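Local atomic coordinates of DNA alpha-glucosyltransferase (Enterobacteria phage T4, PDB entry 1XV5), a protein that belongs to the GT-B clan of glycosyltransferases, with two parallel-sheet domains of Rossmann type and a bound uridine-5'-diphosphate in its pocket. Residues T207-F212 / S305-H310; N200-R205 / Y213-F218; G145-N148 / E154-P157. All blocks are in the same frame, centred on the assembly; numbering follows the deposited sequence.

Interaction 1: residues T207-F212 / S305-H310. With UDP (uridine-5'-diphosphate), chain C.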
loop_
_atom_site.group_PDB
_atom_site.type_symbol
_atom_site.label_atom_id
_atom_site.label_comp_id
_atom_site.label_asym_id
_atom_site.label_seq_id
_atom_site.Cartn_x
_atom_site.Cartn_y
_atom_site.Cartn_z
ATOM N N THR A 207 -1.294 12.291 -3.513
ATOM C CA THR A 207 0.094 12.285 -3.954
ATOM C C THR A 207 -0.035 12.097 -5.455
ATOM O O THR A 207 -0.690 11.167 -5.912
ATOM C CB THR A 207 0.882 11.142 -3.308
ATOM O OG1 THR A 207 1.009 11.403 -1.905
ATOM C CG2 THR A 207 2.271 11.040 -3.916
ATOM N N THR A 208 0.573 12.992 -6.221
ATOM C CA THR A 208 0.426 12.941 -7.666
ATOM C C THR A 208 0.749 11.632 -8.380
ATOM O O THR A 208 0.128 11.340 -9.402
ATOM C CB THR A 208 1.187 14.108 -8.334
ATOM O OG1 THR A 208 2.569 14.053 -7.976
ATOM C CG2 THR A 208 0.600 15.442 -7.870
ATOM N N TRP A 209 1.685 10.831 -7.871
ATOM C CA TRP A 209 1.959 9.576 -8.571
ATOM C C TRP A 209 0.845 8.548 -8.402
ATOM O O TRP A 209 0.889 7.475 -9.004
ATOM C CB TRP A 209 3.319 8.962 -8.183
ATOM C CG TRP A 209 3.569 8.623 -6.743
ATOM C CD1 TRP A 209 4.271 9.373 -5.841
ATOM C CD2 TRP A 209 3.238 7.398 -6.072
ATOM N NE1 TRP A 209 4.407 8.688 -4.657
ATOM C CE2 TRP A 209 3.782 7.474 -4.771
ATOM C CE3 TRP A 209 2.538 6.241 -6.447
ATOM C CZ2 TRP A 209 3.650 6.433 -3.839
ATOM C CZ3 TRP A 209 2.409 5.205 -5.518
ATOM C CH2 TRP A 209 2.964 5.312 -4.232
ATOM N N LYS A 210 -0.162 8.884 -7.598
ATOM C CA LYS A 210 -1.299 7.990 -7.393
ATOM C C LYS A 210 -2.269 8.176 -8.551
ATOM O O LYS A 210 -3.254 7.448 -8.673
ATOM C CB LYS A 210 -2.004 8.303 -6.070
ATOM C CG LYS A 210 -1.178 7.984 -4.831
ATOM C CD LYS A 210 -1.037 6.482 -4.591
ATOM C CE LYS A 210 -0.282 6.215 -3.294
ATOM N NZ LYS A 210 -0.132 4.764 -2.966
ATOM N N GLY A 211 -1.992 9.178 -9.382
ATOM C CA GLY A 211 -2.813 9.443 -10.554
ATOM C C GLY A 211 -4.187 10.074 -10.405
ATOM O O GLY A 211 -5.062 9.820 -11.231
ATOM N N PHE A 212 -4.404 10.906 -9.390
ATOM C CA PHE A 212 -5.722 11.508 -9.255
ATOM C C PHE A 212 -6.020 12.535 -10.351
ATOM O O PHE A 212 -7.170 12.688 -10.755
ATOM C CB PHE A 212 -5.935 12.120 -7.853
ATOM C CG PHE A 212 -4.938 13.181 -7.465
ATOM C CD1 PHE A 212 -3.810 12.856 -6.717
ATOM C CD2 PHE A 212 -5.153 14.512 -7.808
ATOM C CE1 PHE A 212 -2.908 13.844 -6.310
ATOM C CE2 PHE A 212 -4.260 15.509 -7.409
ATOM C CZ PHE A 212 -3.137 15.172 -6.657
ATOM N N SER A 305 5.664 -5.700 -7.098
ATOM C CA SER A 305 4.674 -5.163 -6.177
ATOM C C SER A 305 3.527 -4.292 -6.674
ATOM O O SER A 305 3.746 -3.195 -7.194
ATOM C CB SER A 305 5.384 -4.396 -5.056
ATOM O OG SER A 305 6.351 -5.200 -4.410
ATOM N N LEU A 306 2.305 -4.793 -6.518
ATOM C CA LEU A 306 1.131 -3.991 -6.823
ATOM C C LEU A 306 0.911 -3.395 -5.439
ATOM O O LEU A 306 1.549 -3.827 -4.469
ATOM C CB LEU A 306 -0.078 -4.846 -7.215
ATOM C CG LEU A 306 -0.190 -5.225 -8.692
ATOM C CD1 LEU A 306 -1.380 -6.158 -8.883
ATOM C CD2 LEU A 306 -0.349 -3.958 -9.543
ATOM N N GLU A 307 0.037 -2.406 -5.337
ATOM C CA GLU A 307 -0.246 -1.777 -4.054
ATOM C C GLU A 307 -1.529 -2.351 -3.475
ATOM O O GLU A 307 -2.281 -3.037 -4.170
ATOM C CB GLU A 307 -0.382 -0.269 -4.241
ATOM C CG GLU A 307 0.888 0.368 -4.750
ATOM C CD GLU A 307 0.740 1.850 -4.990
ATOM O OE1 GLU A 307 0.219 2.237 -6.057
ATOM O OE2 GLU A 307 1.134 2.621 -4.095
ATOM N N TYR A 308 -1.781 -2.081 -2.201
ATOM C CA TYR A 308 -2.989 -2.601 -1.580
ATOM C C TYR A 308 -4.262 -2.141 -2.270
ATOM O O TYR A 308 -5.189 -2.928 -2.431
ATOM C CB TYR A 308 -3.016 -2.255 -0.091
ATOM C CG TYR A 308 -2.119 -3.174 0.700
ATOM C CD1 TYR A 308 -0.952 -2.707 1.299
ATOM C CD2 TYR A 308 -2.401 -4.541 0.782
ATOM C CE1 TYR A 308 -0.082 -3.583 1.955
ATOM C CE2 TYR A 308 -1.540 -5.418 1.430
ATOM C CZ TYR A 308 -0.386 -4.937 2.011
ATOM O OH TYR A 308 0.473 -5.820 2.629
ATOM N N THR A 309 -4.318 -0.880 -2.694
ATOM C CA THR A 309 -5.518 -0.417 -3.375
ATOM C C THR A 309 -5.731 -1.195 -4.673
ATOM O O THR A 309 -6.865 -1.370 -5.103
ATOM C CB THR A 309 -5.482 1.102 -3.665
ATOM O OG1 THR A 309 -4.226 1.459 -4.248
ATOM C CG2 THR A 309 -5.691 1.890 -2.370
ATOM N N HIS A 310 -4.649 -1.657 -5.298
ATOM C CA HIS A 310 -4.770 -2.460 -6.522
ATOM C C HIS A 310 -5.493 -3.759 -6.153
ATOM O O HIS A 310 -6.493 -4.143 -6.760
ATOM C CB HIS A 310 -3.396 -2.867 -7.069
ATOM C CG HIS A 310 -2.684 -1.797 -7.836
ATOM N ND1 HIS A 310 -1.413 -1.377 -7.506
ATOM C CD2 HIS A 310 -3.019 -1.135 -8.969
ATOM C CE1 HIS A 310 -0.993 -0.508 -8.408
ATOM N NE2 HIS A 310 -1.948 -0.344 -9.306
HETATM N N1 UDP C . -6.530 3.374 3.014
HETATM C C2 UDP C . -7.581 3.506 3.899
HETATM N N3 UDP C . -8.077 4.780 4.021
HETATM C C4 UDP C . -7.641 5.908 3.351
HETATM C C5 UDP C . -6.557 5.683 2.444
HETATM C C6 UDP C . -6.049 4.454 2.312
HETATM O O2 UDP C . -8.043 2.564 4.522
HETATM O O4 UDP C . -8.189 6.989 3.564
HETATM C "C1'" UDP C . -5.939 2.041 2.858
HETATM C "C2'" UDP C . -6.000 1.477 1.442
HETATM O "O2'" UDP C . -7.269 0.921 1.169
HETATM C "C3'" UDP C . -4.871 0.457 1.514
HETATM C "C4'" UDP C . -3.815 1.221 2.310
HETATM O "O4'" UDP C . -4.564 2.136 3.156
HETATM O "O3'" UDP C . -5.310 -0.683 2.254
HETATM C "C5'" UDP C . -2.825 2.006 1.473
HETATM O "O5'" UDP C . -1.843 1.127 0.937
HETATM P PA UDP C . -1.350 1.201 -0.577
HETATM O O1A UDP C . -0.342 0.129 -0.717
HETATM O O2A UDP C . -2.539 1.199 -1.470
HETATM O O3A UDP C . -0.634 2.664 -0.738
HETATM P PB UDP C . 0.218 3.585 0.316
HETATM O O1B UDP C . 1.268 4.276 -0.477
HETATM O O2B UDP C . -0.746 4.393 1.095
HETATM O O3B UDP C . 0.918 2.540 1.284
#
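Glu307 reaches across to Lys210 and Trp209 beside the diphosphate of UDP, and it has the largest share of the buried surface. Lys210 NZ forms a salt bridge with Glu307 OE2 at 2.7 Å. The ammonium comes from the syn side but lies 35° out of the carboxylate plane. Trp209 meets the same oxygen with its ring edge, Trp209 CZ3 being 3.2 Å from Glu307 OE2. The other carboxylate oxygen, Glu307 OE1, is taken by Ser295 and Gln293.

The Lys210 chain bends at CB-CG (chi2 -72°) and then runs straight to the ammonium. Lys210 NZ also bonds O1B of the terminal phosphate of UDP at 2.9 Å and, weakly, the bridging O3A. One cation thus joins a carboxylate and the diphosphate, and probably offsets part of their negative charge. Backbone amides bind the phosphate next to the ribose: Tyr308 N to UDP O1A and Thr309 N to UDP O2A, both 3.0 Å. This is a helix N-terminus meeting a phosphate, with Glu307 at the N-cap position.

The 3-10 turn 208-210 lies between strand 199-203 and helix 212-223. Helix 308-316 begins across from it. Lys210 packs on Trp202 and Thr309 on Ile203, both of strand 199-203, while Tyr308 touches helix 17-30.

Interaction 2: residues N200-R205 / Y213-F218. With UDP (uridine-5'-diphosphate), chain C.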
loop_
_atom_site.group_PDB
_atom_site.type_symbol
_atom_site.label_atom_id
_atom_site.label_comp_id
_atom_site.label_asym_id
_atom_site.label_seq_id
_atom_site.Cartn_x
_atom_site.Cartn_y
_atom_site.Cartn_z
ATOM N N ASN A 200 -17.967 5.170 -10.880
ATOM C CA ASN A 200 -16.548 4.976 -11.130
ATOM C C ASN A 200 -15.858 5.494 -9.879
ATOM O O ASN A 200 -15.873 6.692 -9.607
ATOM C CB ASN A 200 -16.133 5.765 -12.373
ATOM C CG ASN A 200 -16.918 5.347 -13.604
ATOM O OD1 ASN A 200 -18.014 5.853 -13.867
ATOM N ND2 ASN A 200 -16.372 4.404 -14.351
ATOM N N ARG A 201 -15.258 4.582 -9.122
ATOM C CA ARG A 201 -14.632 4.937 -7.855
ATOM C C ARG A 201 -13.119 4.759 -7.816
ATOM O O ARG A 201 -12.599 3.655 -7.974
ATOM C CB ARG A 201 -15.300 4.114 -6.744
ATOM C CG ARG A 201 -14.996 4.535 -5.303
ATOM C CD ARG A 201 -15.743 3.624 -4.321
ATOM N NE ARG A 201 -17.189 3.620 -4.560
ATOM C CZ ARG A 201 -18.047 4.508 -4.058
ATOM N NH1 ARG A 201 -17.621 5.485 -3.266
ATOM N NH2 ARG A 201 -19.334 4.438 -4.375
ATOM N N TRP A 202 -12.427 5.872 -7.603
ATOM C CA TRP A 202 -10.971 5.912 -7.510
ATOM C C TRP A 202 -10.624 5.920 -6.020
ATOM O O TRP A 202 -11.314 6.569 -5.234
ATOM C CB TRP A 202 -10.471 7.210 -8.153
ATOM C CG TRP A 202 -8.982 7.419 -8.142
ATOM C CD1 TRP A 202 -8.107 7.144 -9.160
ATOM C CD2 TRP A 202 -8.199 7.988 -7.082
ATOM N NE1 TRP A 202 -6.828 7.512 -8.798
ATOM C CE2 TRP A 202 -6.859 8.033 -7.528
ATOM C CE3 TRP A 202 -8.502 8.467 -5.797
ATOM C CZ2 TRP A 202 -5.821 8.538 -6.735
ATOM C CZ3 TRP A 202 -7.467 8.971 -5.008
ATOM C CH2 TRP A 202 -6.144 9.001 -5.481
ATOM N N ILE A 203 -9.576 5.196 -5.630
ATOM C CA ILE A 203 -9.140 5.177 -4.231
ATOM C C ILE A 203 -7.633 5.405 -4.135
ATOM O O ILE A 203 -6.866 4.945 -4.985
ATOM C CB ILE A 203 -9.481 3.839 -3.514
ATOM C CG1 ILE A 203 -8.981 2.648 -4.337
ATOM C CG2 ILE A 203 -10.983 3.752 -3.261
ATOM C CD1 ILE A 203 -9.056 1.309 -3.585
ATOM N N GLY A 204 -7.218 6.128 -3.099
ATOM C CA GLY A 204 -5.809 6.414 -2.895
ATOM C C GLY A 204 -5.631 7.545 -1.897
ATOM O O GLY A 204 -6.342 7.611 -0.895
ATOM N N ARG A 205 -4.669 8.427 -2.163
ATOM C CA ARG A 205 -4.415 9.580 -1.302
ATOM C C ARG A 205 -3.854 10.709 -2.150
ATOM O O ARG A 205 -3.550 10.509 -3.325
ATOM C CB ARG A 205 -3.467 9.225 -0.150
ATOM C CG ARG A 205 -2.191 8.517 -0.538
ATOM C CD ARG A 205 -1.507 7.979 0.714
ATOM N NE ARG A 205 -0.294 7.232 0.406
ATOM C CZ ARG A 205 0.865 7.788 0.066
ATOM N NH1 ARG A 205 1.911 7.023 -0.202
ATOM N NH2 ARG A 205 0.979 9.108 0.005
ATOM N N TYR A 213 -5.000 13.225 -10.856
ATOM C CA TYR A 213 -5.250 14.201 -11.917
ATOM C C TYR A 213 -5.782 13.499 -13.157
ATOM O O TYR A 213 -6.619 14.042 -13.879
ATOM C CB TYR A 213 -3.975 14.963 -12.283
ATOM C CG TYR A 213 -3.657 16.100 -11.348
ATOM C CD1 TYR A 213 -2.475 16.115 -10.612
ATOM C CD2 TYR A 213 -4.550 17.160 -11.186
ATOM C CE1 TYR A 213 -2.184 17.160 -9.732
ATOM C CE2 TYR A 213 -4.274 18.208 -10.307
ATOM C CZ TYR A 213 -3.090 18.201 -9.584
ATOM O OH TYR A 213 -2.812 19.235 -8.709
ATOM N N GLN A 214 -5.287 12.292 -13.403
ATOM C CA GLN A 214 -5.724 11.523 -14.558
ATOM C C GLN A 214 -7.179 11.087 -14.410
ATOM O O GLN A 214 -7.898 10.936 -15.404
ATOM C CB GLN A 214 -4.798 10.320 -14.768
ATOM C CG GLN A 214 -3.431 10.702 -15.361
ATOM C CD GLN A 214 -2.563 11.548 -14.426
ATOM O OE1 GLN A 214 -1.817 12.420 -14.877
ATOM N NE2 GLN A 214 -2.645 11.280 -13.129
ATOM N N MET A 215 -7.623 10.901 -13.169
ATOM C CA MET A 215 -9.008 10.516 -12.922
ATOM C C MET A 215 -9.913 11.722 -13.213
ATOM O O MET A 215 -10.965 11.586 -13.845
ATOM C CB MET A 215 -9.189 10.064 -11.470
ATOM C CG MET A 215 -10.527 9.382 -11.197
ATOM S SD MET A 215 -10.701 7.807 -12.079
ATOM C CE MET A 215 -12.482 7.595 -12.046
ATOM N N PHE A 216 -9.501 12.902 -12.753
ATOM C CA PHE A 216 -10.273 14.120 -13.001
ATOM C C PHE A 216 -10.400 14.321 -14.506
ATOM O O PHE A 216 -11.463 14.682 -15.014
ATOM C CB PHE A 216 -9.571 15.349 -12.408
ATOM C CG PHE A 216 -9.727 15.495 -10.919
ATOM C CD1 PHE A 216 -10.990 15.592 -10.340
ATOM C CD2 PHE A 216 -8.606 15.580 -10.098
ATOM C CE1 PHE A 216 -11.132 15.774 -8.964
ATOM C CE2 PHE A 216 -8.740 15.763 -8.723
ATOM C CZ PHE A 216 -10.003 15.860 -8.156
ATOM N N ASP A 217 -9.298 14.080 -15.211
ATOM C CA ASP A 217 -9.243 14.244 -16.660
ATOM C C ASP A 217 -10.189 13.260 -17.344
ATOM O O ASP A 217 -10.950 13.634 -18.239
ATOM C CB ASP A 217 -7.810 14.013 -17.150
ATOM C CG ASP A 217 -7.584 14.510 -18.571
ATOM O OD1 ASP A 217 -6.795 13.879 -19.304
ATOM O OD2 ASP A 217 -8.176 15.540 -18.950
ATOM N N PHE A 218 -10.146 12.004 -16.912
ATOM C CA PHE A 218 -11.000 10.976 -17.498
ATOM C C PHE A 218 -12.474 11.280 -17.241
ATOM O O PHE A 218 -13.322 11.025 -18.091
ATOM C CB PHE A 218 -10.641 9.597 -16.931
ATOM C CG PHE A 218 -11.263 8.447 -17.684
ATOM C CD1 PHE A 218 -11.062 8.302 -19.055
ATOM C CD2 PHE A 218 -12.020 7.491 -17.016
ATOM C CE1 PHE A 218 -11.606 7.217 -19.749
ATOM C CE2 PHE A 218 -12.568 6.405 -17.697
ATOM C CZ PHE A 218 -12.361 6.265 -19.065
HETATM N N1 UDP C . -6.530 3.374 3.014
HETATM C C2 UDP C . -7.581 3.506 3.899
HETATM N N3 UDP C . -8.077 4.780 4.021
HETATM C C4 UDP C . -7.641 5.908 3.351
HETATM C C5 UDP C . -6.557 5.683 2.444
HETATM C C6 UDP C . -6.049 4.454 2.312
HETATM O O2 UDP C . -8.043 2.564 4.522
HETATM O O4 UDP C . -8.189 6.989 3.564
HETATM C "C1'" UDP C . -5.939 2.041 2.858
HETATM C "C2'" UDP C . -6.000 1.477 1.442
HETATM O "O2'" UDP C . -7.269 0.921 1.169
HETATM C "C3'" UDP C . -4.871 0.457 1.514
HETATM C "C4'" UDP C . -3.815 1.221 2.310
HETATM O "O4'" UDP C . -4.564 2.136 3.156
HETATM O "O3'" UDP C . -5.310 -0.683 2.254
HETATM C "C5'" UDP C . -2.825 2.006 1.473
HETATM O "O5'" UDP C . -1.843 1.127 0.937
HETATM P PA UDP C . -1.350 1.201 -0.577
HETATM O O1A UDP C . -0.342 0.129 -0.717
HETATM O O2A UDP C . -2.539 1.199 -1.470
HETATM O O3A UDP C . -0.634 2.664 -0.738
HETATM P PB UDP C . 0.218 3.585 0.316
HETATM O O1B UDP C . 1.268 4.276 -0.477
HETATM O O2B UDP C . -0.746 4.393 1.095
HETATM O O3B UDP C . 0.918 2.540 1.284
#
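Trp202 and Met215 both turn their CG atoms away from the backbone N (chi1 180° and -168°), which sends the two side chains into the gap between strand and helix. The contact packs the first strand against the helix of a beta-alpha-beta unit made of strand 199-203, helix 212-223 and strand 229-233. Met215 then bends at CB-CG (chi2 66°), and its thioether runs past Trp202 in the opposite direction.

The closest touch is Trp202 CB to Met215 CG, 3.7 Å. Met215 CG also lies near Trp202 CD1, obliquely to the ring. The sulfur makes an oblique Met-aromatic contact, with Met215 SD 4.9 Å from the centroid of the five-membered ring of Trp202. The methyl group goes on to Asn200, where Met215 CE is 4.1 Å from Asn200 CB. The contact is buried and made by carbon and sulfur atoms; no hydrogen bond links the segments.

Met215 also touches Thr230 and Met232 of strand 229-233 and Tyr292 of strand 288-293. The helix side chain therefore lies over three neighbouring strands.

Beyond the strand, Arg205 extends to UDP and grips its terminal phosphate with two N-H groups. Arg205 NE bonds UDP O2B at 3.0 Å, and Arg205 NH1 bonds UDP O1B at 2.8 Å.

Interaction 3: residues G145-N148 / E154-P157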
loop_
_atom_site.group_PDB
_atom_site.type_symbol
_atom_site.label_atom_id
_atom_site.label_comp_id
_atom_site.label_asym_id
_atom_site.label_seq_id
_atom_site.Cartn_x
_atom_site.Cartn_y
_atom_site.Cartn_z
ATOM N N GLY A 145 15.250 0.365 -7.014
ATOM C CA GLY A 145 14.677 1.505 -6.322
ATOM C C GLY A 145 15.724 2.395 -5.673
ATOM O O GLY A 145 16.905 2.052 -5.629
ATOM N N ASP A 146 15.287 3.540 -5.161
ATOM C CA ASP A 146 16.189 4.479 -4.512
ATOM C C ASP A 146 16.821 3.888 -3.256
ATOM O O ASP A 146 17.984 4.157 -2.958
ATOM C CB ASP A 146 15.439 5.773 -4.173
ATOM C CG ASP A 146 15.103 6.592 -5.411
ATOM O OD1 ASP A 146 14.286 7.530 -5.306
ATOM O OD2 ASP A 146 15.666 6.304 -6.488
ATOM N N PHE A 147 16.064 3.083 -2.518
ATOM C CA PHE A 147 16.597 2.469 -1.305
ATOM C C PHE A 147 17.824 1.625 -1.629
ATOM O O PHE A 147 18.857 1.737 -0.968
ATOM C CB PHE A 147 15.537 1.587 -0.637
ATOM C CG PHE A 147 16.041 0.845 0.574
ATOM C CD1 PHE A 147 16.266 1.511 1.776
ATOM C CD2 PHE A 147 16.308 -0.517 0.505
ATOM C CE1 PHE A 147 16.752 0.831 2.892
ATOM C CE2 PHE A 147 16.796 -1.208 1.616
ATOM C CZ PHE A 147 17.019 -0.533 2.812
ATOM N N ASN A 148 17.703 0.783 -2.654
ATOM C CA ASN A 148 18.792 -0.098 -3.076
ATOM C C ASN A 148 19.950 0.621 -3.765
ATOM O O ASN A 148 21.117 0.406 -3.431
ATOM C CB ASN A 148 18.268 -1.177 -4.039
ATOM C CG ASN A 148 17.522 -2.293 -3.333
ATOM O OD1 ASN A 148 16.586 -2.050 -2.575
ATOM N ND2 ASN A 148 17.928 -3.535 -3.597
ATOM N N GLU A 154 25.094 4.491 -0.252
ATOM C CA GLU A 154 25.549 5.643 0.513
ATOM C C GLU A 154 26.022 5.195 1.892
ATOM O O GLU A 154 26.972 5.752 2.443
ATOM C CB GLU A 154 24.419 6.661 0.657
ATOM C CG GLU A 154 24.817 7.930 1.389
ATOM C CD GLU A 154 23.700 8.954 1.421
ATOM O OE1 GLU A 154 23.200 9.320 0.337
ATOM O OE2 GLU A 154 23.324 9.394 2.529
ATOM N N TRP A 155 25.358 4.187 2.445
ATOM C CA TRP A 155 25.725 3.672 3.759
ATOM C C TRP A 155 26.870 2.672 3.638
ATOM O O TRP A 155 27.638 2.475 4.579
ATOM C CB TRP A 155 24.524 2.998 4.432
ATOM C CG TRP A 155 23.353 3.911 4.662
ATOM C CD1 TRP A 155 23.391 5.200 5.118
ATOM C CD2 TRP A 155 21.968 3.586 4.494
ATOM N NE1 TRP A 155 22.114 5.696 5.244
ATOM C CE2 TRP A 155 21.222 4.727 4.867
ATOM C CE3 TRP A 155 21.284 2.441 4.064
ATOM C CZ2 TRP A 155 19.823 4.755 4.825
ATOM C CZ3 TRP A 155 19.892 2.470 4.021
ATOM C CH2 TRP A 155 19.179 3.621 4.400
ATOM N N TYR A 156 26.971 2.044 2.471
ATOM C CA TYR A 156 28.011 1.060 2.193
ATOM C C TYR A 156 28.708 1.467 0.898
ATOM O O TYR A 156 28.538 0.828 -0.142
ATOM C CB TYR A 156 27.384 -0.327 2.045
ATOM C CG TYR A 156 26.659 -0.791 3.287
ATOM C CD1 TYR A 156 27.347 -1.407 4.332
ATOM C CD2 TYR A 156 25.288 -0.582 3.435
ATOM C CE1 TYR A 156 26.687 -1.804 5.494
ATOM C CE2 TYR A 156 24.618 -0.973 4.591
ATOM C CZ TYR A 156 25.324 -1.584 5.617
ATOM O OH TYR A 156 24.663 -1.977 6.757
ATOM N N PRO A 157 29.508 2.542 0.951
ATOM C CA PRO A 157 30.243 3.070 -0.202
ATOM C C PRO A 157 31.156 2.068 -0.899
ATOM O O PRO A 157 31.861 1.294 -0.252
ATOM C CB PRO A 157 31.016 4.243 0.394
ATOM C CG PRO A 157 31.266 3.794 1.796
ATOM C CD PRO A 157 29.925 3.227 2.187
#
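Phe147 and Trp155 meet through their rings across two turns of one helix, 146-155. The helix is the crossover of a beta-alpha-beta unit, between strands 137-140 and 172-174 of a parallel, Rossmann-type sheet. Phe147 lies in its first turn and Trp155 is its last residue.

The ring of Phe147 and the six-membered ring of Trp155 have centroids 6.0 Å apart, and their planes are inclined at 68°. The pair is oblique, and the side chains cross at about a right angle. Phe147 CE1 sits at the edge of the indole, near its plane. Trp155 CG lies beside its own backbone N (chi1 -61°), and with this torsion the indole points back along the helix toward Phe147. The contact thus bridges the two ends of the helix along one of its sides.

Further side-chain contacts set the pair against its neighbours: both rings touch Val132 of helix 128-134, Trp155 also lies on Leu128 of that helix, and Phe147 reaches Ile138 of strand 137-140 and Leu122 of helix 119-122. The phenylalanine is buried, whereas the tryptophan remains partly exposed.

Polar contacts hold both ends of the helix. Asp146, in the first turn, forms a salt bridge with Lys300 and hydrogen bonds with Tyr301 and the backbone N of Val119. At the far end Arg133 bonds the carbonyl oxygen of Trp155 and makes a cation-pi contact with Tyr156, where the chain leaves helical geometry. No hydrogen bond joins segments 145-148 and 154-157.

The touch between them is made by one atom of the phenyl ring against the CZ3-CH2 side of the indole. Phe147 CE1 is 3.7 Å from Trp155 CZ3 and 4.0 Å from Trp155 CH2.

Overall arrangement
Along the chain, interaction 3 closes before the other two open. The segments of interactions 1 and 2 then alternate. Interactions 1 and 2 share the region around strand 199-203, with centres about 10 Å apart. They touch directly: Trp202 CZ2 lies 3.4 Å from Lys210 O. Both also reach UDP, so the loop from strand 199-203 to helix 212-223 links the sheet to the diphosphate site. Interaction 3 lies on helix 146-155, which packs with the other parallel sheet. Its centre is about 24 Å from that of interaction 1 and about 33 Å from that of interaction 2, with no touch. The three contacts thus sample both Rossmann-type halves of the GT-B fold.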